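Local coordinates for protein glutaconate CoA-transferase subunit A (Acidaminococcus fermentans, PDB 1POI) that catalyses, with its partner subunit, the transfer of coenzyme A from acetyl-CoA to (R)-2-hydroxyglutarate and related acids such as glutaconate, at residues P31-F36 with K285-Y290; S77-V82 with V262-S267; H178-S183 with R189-K194; G243-Q248 with D254-F259. All coordinates share one frame; numbering follows the deposited sequence.

Contact 1: residues P31-F36 with K285-Y290; sequences PYAAVF and KDHDEY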
loop_
_atom_site.group_PDB
_atom_site.type_symbol
_atom_site.label_atom_id
_atom_site.label_comp_id
_atom_site.label_asym_id
_atom_site.label_seq_id
_atom_site.Cartn_x
_atom_site.Cartn_y
_atom_site.Cartn_z
ATOM N N PRO A 31 -26.058 8.429 3.188
ATOM C CA PRO A 31 -25.691 9.693 3.842
ATOM C C PRO A 31 -26.646 10.102 4.994
ATOM O O PRO A 31 -27.457 11.037 4.857
ATOM C CB PRO A 31 -25.720 10.677 2.677
ATOM C CG PRO A 31 -26.884 10.142 1.860
ATOM C CD PRO A 31 -26.619 8.660 1.843
ATOM N N TYR A 32 -26.500 9.450 6.149
ATOM C CA TYR A 32 -27.350 9.729 7.315
ATOM C C TYR A 32 -27.174 11.079 8.010
ATOM O O TYR A 32 -28.162 11.758 8.261
ATOM C CB TYR A 32 -27.270 8.595 8.346
ATOM C CG TYR A 32 -28.222 7.466 8.035
ATOM C CD1 TYR A 32 -29.564 7.583 8.323
ATOM C CD2 TYR A 32 -27.790 6.311 7.404
ATOM C CE1 TYR A 32 -30.451 6.597 7.983
ATOM C CE2 TYR A 32 -28.679 5.323 7.061
ATOM C CZ TYR A 32 -30.007 5.478 7.353
ATOM O OH TYR A 32 -30.924 4.533 6.967
ATOM N N ALA A 33 -25.944 11.492 8.314
ATOM C CA ALA A 33 -25.764 12.786 8.987
ATOM C C ALA A 33 -26.562 13.863 8.261
ATOM O O ALA A 33 -27.346 14.586 8.875
ATOM C CB ALA A 33 -24.302 13.176 9.045
ATOM N N ALA A 34 -26.432 13.862 6.933
ATOM C CA ALA A 34 -27.103 14.804 6.044
ATOM C C ALA A 34 -28.611 14.647 6.090
ATOM O O ALA A 34 -29.322 15.631 6.254
ATOM C CB ALA A 34 -26.615 14.619 4.620
ATOM N N VAL A 35 -29.110 13.432 5.902
ATOM C CA VAL A 35 -30.548 13.231 5.935
ATOM C C VAL A 35 -31.119 13.771 7.240
ATOM O O VAL A 35 -32.286 14.154 7.321
ATOM C CB VAL A 35 -30.909 11.763 5.719
ATOM C CG1 VAL A 35 -32.353 11.474 6.153
ATOM C CG2 VAL A 35 -30.752 11.439 4.267
ATOM N N PHE A 36 -30.281 13.868 8.256
ATOM C CA PHE A 36 -30.758 14.399 9.512
ATOM C C PHE A 36 -30.977 15.892 9.421
ATOM O O PHE A 36 -31.989 16.383 9.890
ATOM C CB PHE A 36 -29.801 14.066 10.659
ATOM C CG PHE A 36 -30.149 12.801 11.374
ATOM C CD1 PHE A 36 -30.871 11.804 10.729
ATOM C CD2 PHE A 36 -29.783 12.615 12.708
ATOM C CE1 PHE A 36 -31.239 10.633 11.394
ATOM C CE2 PHE A 36 -30.150 11.442 13.386
ATOM C CZ PHE A 36 -30.880 10.450 12.722
ATOM N N LYS A 285 -28.536 19.349 18.296
ATOM C CA LYS A 285 -28.027 20.533 17.598
ATOM C C LYS A 285 -27.170 20.271 16.367
ATOM O O LYS A 285 -27.143 21.077 15.439
ATOM C CB LYS A 285 -27.219 21.403 18.560
ATOM C CG LYS A 285 -26.715 22.697 17.945
ATOM C CD LYS A 285 -25.662 23.381 18.809
ATOM C CE LYS A 285 -25.094 24.623 18.100
ATOM N NZ LYS A 285 -23.940 25.265 18.812
ATOM N N ASP A 286 -26.406 19.191 16.388
ATOM C CA ASP A 286 -25.538 18.861 15.266
ATOM C C ASP A 286 -25.053 17.424 15.350
ATOM O O ASP A 286 -25.351 16.725 16.326
ATOM C CB ASP A 286 -24.354 19.819 15.211
ATOM C CG ASP A 286 -23.581 19.852 16.488
ATOM O OD1 ASP A 286 -23.853 19.003 17.349
ATOM O OD2 ASP A 286 -22.681 20.713 16.634
ATOM N N HIS A 287 -24.287 17.005 14.342
ATOM C CA HIS A 287 -23.775 15.640 14.252
ATOM C C HIS A 287 -22.883 15.243 15.438
ATOM O O HIS A 287 -22.943 14.108 15.918
ATOM C CB HIS A 287 -23.045 15.418 12.922
ATOM C CG HIS A 287 -22.724 13.981 12.655
ATOM N ND1 HIS A 287 -23.696 13.024 12.459
ATOM C CD2 HIS A 287 -21.535 13.347 12.504
ATOM C CE1 HIS A 287 -23.118 11.866 12.196
ATOM N NE2 HIS A 287 -21.808 12.034 12.216
ATOM N N ASP A 288 -22.052 16.160 15.905
ATOM C CA ASP A 288 -21.231 15.857 17.041
ATOM C C ASP A 288 -22.132 15.320 18.162
ATOM O O ASP A 288 -21.883 14.243 18.680
ATOM C CB ASP A 288 -20.461 17.101 17.473
ATOM C CG ASP A 288 -19.180 17.287 16.676
ATOM O OD1 ASP A 288 -18.931 16.496 15.747
ATOM O OD2 ASP A 288 -18.389 18.190 16.996
ATOM N N GLU A 289 -23.236 16.011 18.444
ATOM C CA GLU A 289 -24.187 15.598 19.470
ATOM C C GLU A 289 -24.667 14.184 19.263
ATOM O O GLU A 289 -24.966 13.468 20.226
ATOM C CB GLU A 289 -25.408 16.517 19.487
ATOM C CG GLU A 289 -25.097 17.912 19.937
ATOM C CD GLU A 289 -26.159 18.504 20.833
ATOM O OE1 GLU A 289 -27.314 18.021 20.824
ATOM O OE2 GLU A 289 -25.817 19.461 21.562
ATOM N N TYR A 290 -24.815 13.803 18.007
ATOM C CA TYR A 290 -25.263 12.461 17.675
ATOM C C TYR A 290 -24.165 11.463 18.085
ATOM O O TYR A 290 -24.436 10.445 18.729
ATOM C CB TYR A 290 -25.554 12.387 16.174
ATOM C CG TYR A 290 -25.985 11.031 15.652
ATOM C CD1 TYR A 290 -27.304 10.620 15.747
ATOM C CD2 TYR A 290 -25.079 10.185 14.995
ATOM C CE1 TYR A 290 -27.721 9.424 15.208
ATOM C CE2 TYR A 290 -25.500 8.976 14.453
ATOM C CZ TYR A 290 -26.820 8.606 14.563
ATOM O OH TYR A 290 -27.252 7.410 14.033
#

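Contact 2: residues S77-V82 with V262-S267; sequences SGVTNV and VYDKVS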
loop_
_atom_site.group_PDB
_atom_site.type_symbol
_atom_site.label_atom_id
_atom_site.label_comp_id
_atom_site.label_asym_id
_atom_site.label_seq_id
_atom_site.Cartn_x
_atom_site.Cartn_y
_atom_site.Cartn_z
ATOM N N SER A 77 -32.758 -3.541 4.517
ATOM C CA SER A 77 -32.395 -4.926 4.227
ATOM C C SER A 77 -31.735 -5.681 5.371
ATOM O O SER A 77 -30.679 -5.282 5.865
ATOM C CB SER A 77 -31.498 -4.971 2.990
ATOM O OG SER A 77 -31.943 -4.075 1.986
ATOM N N GLY A 78 -32.358 -6.789 5.766
ATOM C CA GLY A 78 -31.836 -7.599 6.854
ATOM C C GLY A 78 -32.600 -7.326 8.133
ATOM O O GLY A 78 -33.113 -8.250 8.754
ATOM N N VAL A 79 -32.673 -6.054 8.519
ATOM C CA VAL A 79 -33.397 -5.630 9.705
ATOM C C VAL A 79 -34.888 -5.405 9.379
ATOM O O VAL A 79 -35.754 -6.091 9.920
ATOM C CB VAL A 79 -32.764 -4.384 10.287
ATOM C CG1 VAL A 79 -33.509 -3.963 11.538
ATOM C CG2 VAL A 79 -31.290 -4.664 10.593
ATOM N N THR A 80 -35.200 -4.466 8.490
ATOM C CA THR A 80 -36.599 -4.247 8.109
ATOM C C THR A 80 -36.825 -4.673 6.669
ATOM O O THR A 80 -36.260 -4.091 5.746
ATOM C CB THR A 80 -37.048 -2.789 8.225
ATOM O OG1 THR A 80 -36.579 -2.223 9.452
ATOM C CG2 THR A 80 -38.556 -2.742 8.214
ATOM N N ASN A 81 -37.699 -5.652 6.490
ATOM C CA ASN A 81 -38.026 -6.194 5.174
ATOM C C ASN A 81 -38.584 -5.217 4.160
ATOM O O ASN A 81 -38.250 -5.285 2.984
ATOM C CB ASN A 81 -39.023 -7.343 5.312
ATOM C CG ASN A 81 -38.354 -8.655 5.642
ATOM O OD1 ASN A 81 -37.113 -8.759 5.654
ATOM N ND2 ASN A 81 -39.168 -9.679 5.904
ATOM N N VAL A 82 -39.541 -4.411 4.611
ATOM C CA VAL A 82 -40.238 -3.405 3.810
ATOM C C VAL A 82 -40.401 -2.246 4.763
ATOM O O VAL A 82 -41.112 -2.376 5.744
ATOM C CB VAL A 82 -41.661 -3.892 3.422
ATOM C CG1 VAL A 82 -42.334 -2.882 2.498
ATOM C CG2 VAL A 82 -41.588 -5.273 2.765
ATOM N N VAL A 262 -33.773 -1.055 16.696
ATOM C CA VAL A 262 -34.585 -0.098 17.438
ATOM C C VAL A 262 -35.503 0.545 16.419
ATOM O O VAL A 262 -36.727 0.444 16.527
ATOM C CB VAL A 262 -33.726 1.005 18.054
ATOM C CG1 VAL A 262 -34.592 2.031 18.708
ATOM C CG2 VAL A 262 -32.764 0.411 19.056
ATOM N N TYR A 263 -34.894 1.129 15.384
ATOM C CA TYR A 263 -35.629 1.778 14.313
ATOM C C TYR A 263 -36.685 0.840 13.708
ATOM O O TYR A 263 -37.799 1.275 13.423
ATOM C CB TYR A 263 -34.668 2.295 13.230
ATOM C CG TYR A 263 -35.355 3.118 12.153
ATOM C CD1 TYR A 263 -35.565 4.481 12.325
ATOM C CD2 TYR A 263 -35.882 2.507 11.010
ATOM C CE1 TYR A 263 -36.299 5.218 11.395
ATOM C CE2 TYR A 263 -36.615 3.232 10.071
ATOM C CZ TYR A 263 -36.819 4.587 10.274
ATOM O OH TYR A 263 -37.540 5.302 9.356
ATOM N N ASP A 264 -36.358 -0.439 13.546
ATOM C CA ASP A 264 -37.303 -1.393 12.967
ATOM C C ASP A 264 -38.613 -1.453 13.721
ATOM O O ASP A 264 -39.673 -1.582 13.117
ATOM C CB ASP A 264 -36.715 -2.803 12.926
ATOM C CG ASP A 264 -37.781 -3.887 12.660
ATOM O OD1 ASP A 264 -38.361 -3.925 11.557
ATOM O OD2 ASP A 264 -38.040 -4.715 13.561
ATOM N N LYS A 265 -38.527 -1.433 15.044
ATOM C CA LYS A 265 -39.719 -1.529 15.863
ATOM C C LYS A 265 -40.354 -0.164 16.058
ATOM O O LYS A 265 -41.571 -0.019 15.984
ATOM C CB LYS A 265 -39.398 -2.222 17.198
ATOM C CG LYS A 265 -38.466 -1.461 18.134
ATOM C CD LYS A 265 -39.221 -0.913 19.335
ATOM C CE LYS A 265 -38.363 0.055 20.156
ATOM N NZ LYS A 265 -39.197 0.811 21.160
ATOM N N VAL A 266 -39.521 0.832 16.315
ATOM C CA VAL A 266 -39.968 2.201 16.486
ATOM C C VAL A 266 -40.855 2.664 15.309
ATOM O O VAL A 266 -41.977 3.123 15.507
ATOM C CB VAL A 266 -38.760 3.118 16.602
ATOM C CG1 VAL A 266 -39.150 4.524 16.304
ATOM C CG2 VAL A 266 -38.178 3.023 17.995
ATOM N N SER A 267 -40.382 2.469 14.085
ATOM C CA SER A 267 -41.123 2.868 12.892
ATOM C C SER A 267 -42.393 2.067 12.599
ATOM O O SER A 267 -42.908 2.163 11.479
ATOM C CB SER A 267 -40.219 2.768 11.664
ATOM O OG SER A 267 -39.851 1.411 11.430
#

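Contact 3: residues H178-S183 with R189-K194; sequences HAQQAS and RIWGGK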
loop_
_atom_site.group_PDB
_atom_site.type_symbol
_atom_site.label_atom_id
_atom_site.label_comp_id
_atom_site.label_asym_id
_atom_site.label_seq_id
_atom_site.Cartn_x
_atom_site.Cartn_y
_atom_site.Cartn_z
ATOM N N HIS A 178 -21.948 9.966 0.673
ATOM C CA HIS A 178 -20.995 9.879 1.773
ATOM C C HIS A 178 -19.727 9.115 1.366
ATOM O O HIS A 178 -19.803 7.985 0.901
ATOM C CB HIS A 178 -21.645 9.207 2.984
ATOM C CG HIS A 178 -20.790 9.254 4.204
ATOM N ND1 HIS A 178 -20.550 10.423 4.885
ATOM C CD2 HIS A 178 -19.991 8.323 4.765
ATOM C CE1 HIS A 178 -19.626 10.218 5.804
ATOM N NE2 HIS A 178 -19.269 8.949 5.750
ATOM N N ALA A 179 -18.563 9.700 1.578
ATOM C CA ALA A 179 -17.338 9.040 1.176
ATOM C C ALA A 179 -16.310 9.009 2.300
ATOM O O ALA A 179 -16.440 9.749 3.281
ATOM C CB ALA A 179 -16.780 9.751 -0.020
ATOM N N GLN A 180 -15.263 8.195 2.144
ATOM C CA GLN A 180 -14.240 8.079 3.179
ATOM C C GLN A 180 -13.248 9.218 3.231
ATOM O O GLN A 180 -12.781 9.572 4.311
ATOM C CB GLN A 180 -13.503 6.751 3.100
ATOM C CG GLN A 180 -14.379 5.555 3.387
ATOM C CD GLN A 180 -15.138 5.140 2.170
ATOM O OE1 GLN A 180 -15.144 5.849 1.170
ATOM N NE2 GLN A 180 -15.718 3.965 2.201
ATOM N N GLN A 181 -12.911 9.792 2.085
ATOM C CA GLN A 181 -11.962 10.917 2.065
ATOM C C GLN A 181 -12.305 11.905 0.947
ATOM O O GLN A 181 -12.826 11.510 -0.117
ATOM C CB GLN A 181 -10.524 10.424 1.849
ATOM C CG GLN A 181 -10.047 9.333 2.784
ATOM C CD GLN A 181 -8.759 8.723 2.304
ATOM O OE1 GLN A 181 -8.752 7.965 1.330
ATOM N NE2 GLN A 181 -7.654 9.062 2.961
ATOM N N ALA A 182 -11.992 13.172 1.185
ATOM C CA ALA A 182 -12.248 14.231 0.222
ATOM C C ALA A 182 -11.263 15.353 0.497
ATOM O O ALA A 182 -10.674 15.412 1.578
ATOM C CB ALA A 182 -13.670 14.729 0.344
ATOM N N SER A 183 -10.993 16.162 -0.517
ATOM C CA SER A 183 -10.064 17.281 -0.379
ATOM C C SER A 183 -10.832 18.605 -0.258
ATOM O O SER A 183 -12.065 18.651 -0.467
ATOM C CB SER A 183 -9.141 17.334 -1.601
ATOM O OG SER A 183 -9.852 16.997 -2.792
ATOM N N ARG A 189 -12.814 10.444 -2.702
ATOM C CA ARG A 189 -12.320 9.064 -2.680
ATOM C C ARG A 189 -13.342 8.164 -1.983
ATOM O O ARG A 189 -13.576 8.323 -0.788
ATOM C CB ARG A 189 -11.023 8.986 -1.865
ATOM C CG ARG A 189 -9.780 8.596 -2.637
ATOM C CD ARG A 189 -8.545 8.698 -1.744
ATOM N NE ARG A 189 -7.332 9.011 -2.505
ATOM C CZ ARG A 189 -6.089 8.929 -2.029
ATOM N NH1 ARG A 189 -5.859 8.525 -0.782
ATOM N NH2 ARG A 189 -5.065 9.317 -2.783
ATOM N N ILE A 190 -13.963 7.260 -2.733
ATOM C CA ILE A 190 -14.910 6.295 -2.192
ATOM C C ILE A 190 -14.293 4.865 -2.282
ATOM O O ILE A 190 -14.192 4.306 -3.383
ATOM C CB ILE A 190 -16.195 6.240 -3.024
ATOM C CG1 ILE A 190 -16.906 7.597 -3.039
ATOM C CG2 ILE A 190 -17.109 5.119 -2.505
ATOM C CD1 ILE A 190 -18.180 7.578 -3.905
ATOM N N TRP A 191 -13.867 4.286 -1.157
ATOM C CA TRP A 191 -13.316 2.927 -1.155
ATOM C C TRP A 191 -14.455 1.883 -1.355
ATOM O O TRP A 191 -15.555 2.047 -0.830
ATOM C CB TRP A 191 -12.658 2.642 0.172
ATOM C CG TRP A 191 -11.760 3.706 0.708
ATOM C CD1 TRP A 191 -11.143 4.711 0.016
ATOM C CD2 TRP A 191 -11.335 3.838 2.070
ATOM N NE1 TRP A 191 -10.348 5.462 0.867
ATOM C CE2 TRP A 191 -10.448 4.945 2.132
ATOM C CE3 TRP A 191 -11.615 3.134 3.240
ATOM C CZ2 TRP A 191 -9.839 5.355 3.321
ATOM C CZ3 TRP A 191 -11.015 3.547 4.416
ATOM C CH2 TRP A 191 -10.132 4.650 4.449
ATOM N N GLY A 192 -14.190 0.808 -2.084
ATOM C CA GLY A 192 -15.231 -0.177 -2.293
ATOM C C GLY A 192 -16.192 0.260 -3.378
ATOM O O GLY A 192 -15.952 1.260 -4.023
ATOM N N GLY A 193 -17.241 -0.519 -3.629
ATOM C CA GLY A 193 -18.209 -0.164 -4.650
ATOM C C GLY A 193 -18.815 1.213 -4.426
ATOM O O GLY A 193 -18.990 1.657 -3.296
ATOM N N LYS A 194 -19.167 1.878 -5.513
ATOM C CA LYS A 194 -19.726 3.217 -5.446
ATOM C C LYS A 194 -21.234 3.280 -5.581
ATOM O O LYS A 194 -21.824 4.306 -5.292
ATOM C CB LYS A 194 -19.142 4.077 -6.564
ATOM C CG LYS A 194 -17.736 4.526 -6.345
ATOM C CD LYS A 194 -16.711 3.569 -6.884
ATOM C CE LYS A 194 -15.566 3.570 -5.887
ATOM N NZ LYS A 194 -14.263 3.026 -6.355
#

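Contact 4: residues G243-Q248 with D254-F259; sequences GAHPSQ and DYDNPF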
loop_
_atom_site.group_PDB
_atom_site.type_symbol
_atom_site.label_atom_id
_atom_site.label_comp_id
_atom_site.label_asym_id
_atom_site.label_seq_id
_atom_site.Cartn_x
_atom_site.Cartn_y
_atom_site.Cartn_z
ATOM N N GLY A 243 -20.604 9.421 9.496
ATOM C CA GLY A 243 -21.771 10.028 8.888
ATOM C C GLY A 243 -22.718 9.060 8.205
ATOM O O GLY A 243 -23.823 9.450 7.816
ATOM N N ALA A 244 -22.302 7.810 8.032
ATOM C CA ALA A 244 -23.153 6.815 7.378
ATOM C C ALA A 244 -23.878 6.004 8.413
ATOM O O ALA A 244 -24.768 5.235 8.081
ATOM C CB ALA A 244 -22.322 5.882 6.486
ATOM N N HIS A 245 -23.500 6.185 9.676
ATOM C CA HIS A 245 -24.104 5.430 10.763
ATOM C C HIS A 245 -25.595 5.653 10.750
ATOM O O HIS A 245 -26.050 6.787 10.608
ATOM C CB HIS A 245 -23.498 5.844 12.106
ATOM C CG HIS A 245 -24.066 5.102 13.276
ATOM N ND1 HIS A 245 -25.350 5.301 13.734
ATOM C CD2 HIS A 245 -23.528 4.154 14.075
ATOM C CE1 HIS A 245 -25.582 4.505 14.761
ATOM N NE2 HIS A 245 -24.492 3.801 14.990
ATOM N N PRO A 246 -26.383 4.595 10.974
ATOM C CA PRO A 246 -26.090 3.183 11.253
ATOM C C PRO A 246 -25.694 2.256 10.088
ATOM O O PRO A 246 -25.772 1.040 10.240
ATOM C CB PRO A 246 -27.426 2.693 11.802
ATOM C CG PRO A 246 -28.385 3.366 10.906
ATOM C CD PRO A 246 -27.839 4.801 10.952
ATOM N N SER A 247 -25.340 2.786 8.922
ATOM C CA SER A 247 -25.007 1.906 7.812
ATOM C C SER A 247 -23.504 1.701 7.691
ATOM O O SER A 247 -22.709 2.466 8.274
ATOM C CB SER A 247 -25.606 2.440 6.515
ATOM O OG SER A 247 -24.978 3.638 6.131
ATOM N N GLN A 248 -23.128 0.648 6.960
ATOM C CA GLN A 248 -21.714 0.292 6.742
ATOM C C GLN A 248 -20.974 1.387 5.992
ATOM O O GLN A 248 -21.570 2.318 5.465
ATOM C CB GLN A 248 -21.588 -1.014 5.944
ATOM C CG GLN A 248 -22.479 -2.093 6.445
ATOM C CD GLN A 248 -22.277 -3.379 5.740
ATOM O OE1 GLN A 248 -22.922 -3.660 4.722
ATOM N NE2 GLN A 248 -21.386 -4.207 6.276
ATOM N N ASP A 254 -18.751 -1.217 10.416
ATOM C CA ASP A 254 -19.846 -2.106 10.084
ATOM C C ASP A 254 -21.218 -1.516 10.496
ATOM O O ASP A 254 -21.277 -0.526 11.254
ATOM C CB ASP A 254 -19.558 -3.399 10.831
ATOM C CG ASP A 254 -20.149 -4.600 10.162
ATOM O OD1 ASP A 254 -21.093 -4.436 9.365
ATOM O OD2 ASP A 254 -19.660 -5.724 10.438
ATOM N N TYR A 255 -22.322 -2.090 10.015
ATOM C CA TYR A 255 -23.612 -1.549 10.404
ATOM C C TYR A 255 -23.855 -1.736 11.886
ATOM O O TYR A 255 -23.337 -2.656 12.499
ATOM C CB TYR A 255 -24.793 -2.096 9.593
ATOM C CG TYR A 255 -24.779 -3.550 9.164
ATOM C CD1 TYR A 255 -24.355 -4.571 10.008
ATOM C CD2 TYR A 255 -25.174 -3.898 7.877
ATOM C CE1 TYR A 255 -24.315 -5.905 9.569
ATOM C CE2 TYR A 255 -25.141 -5.221 7.429
ATOM C CZ TYR A 255 -24.708 -6.217 8.276
ATOM O OH TYR A 255 -24.667 -7.512 7.793
ATOM N N ASP A 256 -24.636 -0.838 12.459
ATOM C CA ASP A 256 -24.971 -0.861 13.864
ATOM C C ASP A 256 -26.296 -1.580 13.980
ATOM O O ASP A 256 -27.338 -0.948 14.022
ATOM C CB ASP A 256 -25.104 0.570 14.365
ATOM C CG ASP A 256 -25.192 0.652 15.848
ATOM O OD1 ASP A 256 -25.985 -0.110 16.423
ATOM O OD2 ASP A 256 -24.476 1.478 16.457
ATOM N N ASN A 257 -26.253 -2.904 14.044
ATOM C CA ASN A 257 -27.446 -3.739 14.139
ATOM C C ASN A 257 -28.420 -3.498 15.282
ATOM O O ASN A 257 -29.625 -3.721 15.123
ATOM C CB ASN A 257 -27.075 -5.196 14.117
ATOM C CG ASN A 257 -27.797 -5.924 13.042
ATOM O OD1 ASN A 257 -28.676 -6.726 13.333
ATOM N ND2 ASN A 257 -27.396 -5.713 11.788
ATOM N N PRO A 258 -27.908 -3.208 16.497
ATOM C CA PRO A 258 -28.847 -2.955 17.600
ATOM C C PRO A 258 -29.692 -1.726 17.205
ATOM O O PRO A 258 -30.931 -1.771 17.191
ATOM C CB PRO A 258 -27.912 -2.638 18.764
ATOM C CG PRO A 258 -26.741 -3.519 18.492
ATOM C CD PRO A 258 -26.528 -3.356 17.005
ATOM N N PHE A 259 -29.001 -0.654 16.805
ATOM C CA PHE A 259 -29.648 0.582 16.378
ATOM C C PHE A 259 -30.683 0.325 15.272
ATOM O O PHE A 259 -31.839 0.705 15.410
ATOM C CB PHE A 259 -28.600 1.563 15.896
ATOM C CG PHE A 259 -29.110 2.948 15.727
ATOM C CD1 PHE A 259 -30.024 3.251 14.723
ATOM C CD2 PHE A 259 -28.663 3.970 16.563
ATOM C CE1 PHE A 259 -30.487 4.559 14.552
ATOM C CE2 PHE A 259 -29.121 5.284 16.402
ATOM C CZ PHE A 259 -30.031 5.578 15.397
#

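Contact 1: residues P31-F36 with K285-Y290
Ala33 and Phe36, one turn apart on helix 32-40, meet His287 and Tyr290, one turn apart on helix 287-294, a small helix-helix contact between the alpha/beta core of the CoA-transferase fold and its C-terminal helices. The tight part is almost wholly side chains, with no hydrogen bond across. The Ala33 methyl lies over one face of the imidazole in a CH-pi contact, with CB 3.8 Å from the ring centroid and displaced toward the rim. Chi1 of His287 is -169°, which places CG opposite the backbone N and swings the ring toward the alanine; its NE2 is bonded to Pro241 O. With an alanine in place of His287, the methyl of Ala33 would probably lose the ring face it rests on, and Pro241 O its donor. The other side is looser: Asp288 is exposed and packs on Thr297 of a second copy of this subunit, while Asp286, the N-cap, accepts from Glu289 N through OD1 at 3.2 Å. The Tyr290 hydroxyl is hydrogen-bonded to His245. The tyrosine ring stands at 83° to that of Phe36, closest where Phe36 CE2 lies 3.6 Å from Tyr290 CE1.

Contact 2: residues S77-V82 with V262-S267
Val79 opens the contact from the loop that follows strand 73-74, after Gly78 has turned the chain with a positive phi (101°) that a side chain would hardly tolerate. Of its two methyls, CG1 is the one that reaches helix 257-266: it lies 3.7 Å from CB of Asp264 and covers the aliphatic root of that acid. Chi1 of -179° sets this branch opposite the backbone N and leaves CG2 on the side of the nitrogen. Thr80 comes next and brings the polar half of the contact. Its OG1 donates to Asp264 OD1 over 3.2 Å, arriving on the anti side of the carboxylate and 18° out of its plane, while the CG2 methyl sits 3.6 Å from the same oxygen. Here a loop of the CoA-transferase alpha/beta domain lies against the flank of helix 257-266, joined to it through Asp264, and the segment leading into helix 84-92 meets a helix from the C-terminal part of the chain. Asp264 OD1 also forms a salt bridge with Arg84 at the start of helix 84-92, so this oxygen serves a hydroxyl and a guanidinium together. Replacing Asp264 by an alanine would probably leave the Thr80 hydroxyl without this acceptor and Arg84 without its counter-charge. Further along the loop, Val82 turns to Arg87 and to the backbone of a chain of another protein. At the end of the facing helix, Tyr263 O accepts from Ser267 OG and Ser267 N, which approach from opposite faces of its carbonyl plane.

Contact 3: residues H178-S183 with R189-K194
Gln180 lies flat against the indole of Trp191, and its side chain can be followed atom by atom. Gln180 CB sits over the centre of the six-membered ring of Trp191, 3.7 Å from its centroid, in a CH-pi contact. CG moves along the same face toward CD2 and CE3, and the bend at chi2 (83°) carries the amide past the rings to the CG-CB end of Trp191, with its plane only 14° from the indole. At the tip, Gln180 OE1 accepts from the backbone N of Trp191 at 3.1 Å, the donor standing above the carbonyl plane, while NE2 binds Tyr250 O. The backbone beneath forms a classic beta bulge: Gln180 and Gln181 both stand opposite Arg189, at the corner where strand 174-179 of the parallel sheet gives way to the short strand 181-182. Arg189 N donates to Gln181 O at 2.8 Å, and Arg189 O receives Gln181 N at 3.3 Å, with a weak third bond from Gln180 N. At the edge of the indole, Gln181 OE1 accepts from Trp191 NE1 at 3.0 Å. Gln181 OE1 also lies in the plane of the Arg189 guanidinium and 3.2 Å from Arg189 CD, while Arg189 NE is held by Asn227.

Contact 4: residues G243-Q248 with D254-F259
His245 NE2 donates to Asp256 OD2 over 2.7 Å, a histidine-carboxylate hydrogen bond in which the donor stands 39° out of the carboxylate plane. The second imidazole nitrogen, ND1, is bonded to the hydroxyl of Tyr290, which fixes the rotation of the ring. The other carboxylate oxygen, Asp256 OD1, caps helix 257-266 by accepting from Phe259 N at 3.1 Å and also forms a salt bridge with Arg298. One aspartate therefore ties histidine, helix start and arginine together, and the nearby positive charge probably helps to keep it ionised. Asp256 N donates to Pro246 O at 3.1 Å, just after the cis peptide bond that precedes Pro246. At the far end Gln248 NE2 makes a weak bond to Asp254 OD1, but the stronger partners are an acidic side chain for Gln248 and a basic one for Asp254, both from a chain of another protein. Outward from these bonds the packing is largely aromatic. The CE1 edge of His245 points at the face of Phe259 in a T-shaped pair, centroids 5.2 Å apart and planes at 89°, while Pro246 CB touches Phe259 CD1. The Gln248 amide stacks on the Tyr255 ring at 25°, with Gln248 CG 3.5 Å from Tyr255 CD2; CG of Tyr255 is set between its backbone N and carbonyl carbon, which stands the ring alongside the Gln248 chain. The whole turn leads from strand 236-239 into helix 257-266, with helix 32-40 against Pro246 and Ser247 and helices 287-294 and 296-300 against Phe259.

In the fold
Contact 1 spans the chain most widely, and the other three are nested inside it; contact 3 closes before contact 4 opens, and both lie inside the loop of contact 2. Contact 4 is the hub. Its centre is about 13 Å from those of contacts 1 and 2; it shares helix 257-266 with contact 2 and meets contact 1 through Ala33 to Gly243. His178, ending an inner strand of the parallel sheet, packs on Gly243 and Ala244, bringing in contact 3. Contacts 2 and 3 are farthest apart, centres about 26 Å. Contacts 1, 2 and 4 bring the C-terminal helices onto the alpha/beta core; contact 3 lies at the end of one of its strands.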